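Local structure of beta-fructofuranosidase (Bifidobacterium adolescentis, 6NOB) at residues V405-G410 / D427-G432. The protein probably hydrolyses terminal, non-reducing beta-fructofuranoside residues, as in sucrose, as a family 32 glycoside hydrolase. Numbering follows the deposited sequence.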
# COMPACT_ATOMS: atom_id res chain seq x y z
N VAL A 405 3.66 5.49 10.28
CA VAL A 405 4.73 5.73 9.32
C VAL A 405 5.34 7.09 9.62
O VAL A 405 4.63 8.10 9.64
CB VAL A 405 4.20 5.65 7.88
CG1 VAL A 405 5.28 6.10 6.90
CG2 VAL A 405 3.74 4.24 7.56
N ARG A 406 6.64 7.12 9.86
CA ARG A 406 7.35 8.34 10.26
C ARG A 406 8.19 8.86 9.10
O ARG A 406 8.80 8.08 8.36
CB ARG A 406 8.25 8.07 11.47
CG ARG A 406 8.79 9.32 12.13
CD ARG A 406 9.05 9.10 13.62
NE ARG A 406 9.16 10.38 14.33
CZ ARG A 406 8.13 11.05 14.82
NH1 ARG A 406 6.90 10.57 14.69
NH2 ARG A 406 8.33 12.21 15.45
N TRP A 407 8.22 10.18 8.95
CA TRP A 407 9.14 10.83 8.02
C TRP A 407 10.21 11.59 8.79
O TRP A 407 9.97 12.10 9.89
CB TRP A 407 8.41 11.78 7.05
CG TRP A 407 7.66 12.93 7.68
CD1 TRP A 407 6.32 12.99 7.94
CD2 TRP A 407 8.21 14.19 8.11
NE1 TRP A 407 6.00 14.20 8.50
CE2 TRP A 407 7.14 14.95 8.63
CE3 TRP A 407 9.50 14.74 8.12
CZ2 TRP A 407 7.32 16.24 9.14
CZ3 TRP A 407 9.67 16.02 8.64
CH2 TRP A 407 8.59 16.75 9.14
N TYR A 408 11.40 11.66 8.20
CA TYR A 408 12.55 12.33 8.80
C TYR A 408 13.20 13.19 7.73
O TYR A 408 13.59 12.67 6.68
CB TYR A 408 13.57 11.33 9.36
CG TYR A 408 12.99 10.13 10.10
CD1 TYR A 408 12.40 9.08 9.40
CD2 TYR A 408 13.07 10.05 11.48
CE1 TYR A 408 11.88 7.99 10.07
CE2 TYR A 408 12.55 8.96 12.16
CZ TYR A 408 11.96 7.93 11.45
OH TYR A 408 11.45 6.84 12.12
N ALA A 409 13.35 14.49 8.00
CA ALA A 409 13.88 15.43 7.03
C ALA A 409 15.16 16.06 7.55
O ALA A 409 15.26 16.40 8.73
CB ALA A 409 12.85 16.52 6.70
N GLY A 410 16.14 16.23 6.66
CA GLY A 410 17.40 16.81 7.06
C GLY A 410 18.40 16.82 5.93
O GLY A 410 18.03 16.79 4.75
N ASP A 427 8.15 13.61 12.09
CA ASP A 427 6.73 13.59 12.45
C ASP A 427 6.07 12.45 11.69
O ASP A 427 6.70 11.76 10.89
CB ASP A 427 6.05 14.92 12.14
CG ASP A 427 4.97 15.27 13.15
OD1 ASP A 427 4.31 14.34 13.65
OD2 ASP A 427 4.81 16.47 13.44
N TRP A 428 4.77 12.25 11.96
CA TRP A 428 4.00 11.22 11.28
C TRP A 428 3.53 11.70 9.91
O TRP A 428 3.20 12.87 9.73
CB TRP A 428 2.78 10.83 12.13
CG TRP A 428 3.09 10.31 13.51
CD1 TRP A 428 2.54 10.74 14.68
CD2 TRP A 428 4.01 9.27 13.86
NE1 TRP A 428 3.06 10.04 15.74
CE2 TRP A 428 3.97 9.13 15.26
CE3 TRP A 428 4.88 8.45 13.13
CZ2 TRP A 428 4.75 8.20 15.94
CZ3 TRP A 428 5.65 7.52 13.81
CH2 TRP A 428 5.58 7.41 15.20
N CYS A 429 3.48 10.77 8.95
CA CYS A 429 2.94 11.07 7.63
C CYS A 429 1.42 11.22 7.67
O CYS A 429 0.86 11.94 6.84
CB CYS A 429 3.31 9.98 6.63
SG CYS A 429 5.07 9.80 6.27
N ASP A 430 0.76 10.54 8.60
CA ASP A 430 -0.70 10.48 8.62
C ASP A 430 -1.15 10.33 10.06
O ASP A 430 -0.77 9.36 10.73
CB ASP A 430 -1.20 9.31 7.77
CG ASP A 430 -2.69 9.41 7.47
OD1 ASP A 430 -3.50 9.22 8.40
OD2 ASP A 430 -3.04 9.66 6.30
N PHE A 431 -1.96 11.27 10.55
CA PHE A 431 -2.34 11.29 11.95
C PHE A 431 -3.57 10.44 12.25
O PHE A 431 -4.08 10.48 13.38
CB PHE A 431 -2.53 12.74 12.44
CG PHE A 431 -3.75 13.44 11.89
CD1 PHE A 431 -5.00 13.28 12.49
CD2 PHE A 431 -3.64 14.31 10.82
CE1 PHE A 431 -6.11 13.94 12.00
CE2 PHE A 431 -4.75 14.98 10.32
CZ PHE A 431 -5.99 14.80 10.91
N GLY A 432 -4.05 9.67 11.28
CA GLY A 432 -5.10 8.70 11.54
C GLY A 432 -4.54 7.36 11.97
O GLY A 432 -3.63 7.31 12.80
O HOH W 1 1.99 8.31 9.74
O HOH W 2 5.65 12.84 15.68
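The carbonyl oxygen of Val405 takes a hydrogen bond from the backbone N of Cys429, at 3.0 Å and almost straight (175°), and probably a second from water 1, which also accepts from Asp430 N and so carries the link past the last strand pair into the turn. Two residues further along the strand, Trp407 and Asp427 form an antiparallel hydrogen-bonded pair, Trp407 N meeting Asp427 O at 2.9 Å and Asp427 N giving the return bond to Trp407 O. These bonds join the open end of the beta hairpin of strands 405-415 and 418-428, whose first strand also pairs with strand 385-396 in one antiparallel sheet, a blade of the five-bladed beta-propeller characteristic of family 32 glycoside hydrolases.

At the non-hydrogen-bonded pair, Arg406 and Trp428 make a cation-pi contact. The guanidinium stands steeply to the indole, the planes 80° apart, and sets its edge on the ring, NH1 lying 3.1 Å above the centre of the face. A long side chain with a flat, charged end suits this place: CG is anti to the backbone N (chi1 -168°) and the chain runs on extended, CB and CD lying against Trp428 CZ3. Arg406 NH2 also donates to water 2, which in turn donates to Asp427 OD1. An alanine here would probably leave that face of Trp428 without its cation and water 2 without one of its partners.

On the other face of the sheet, the broad indole of Trp407 lies over Asp427, its CZ2 3.5 Å from Asp427 CB, while NE1 makes a weak bond to Trp428 O. Cys429 is small enough to place SG at the Trp407 ring edge, 3.8 Å from CD1, and against Val405 CG1. The Asp427 carboxylate accepts from Trp428 N through OD1 and forms a salt bridge with Arg484 through OD2.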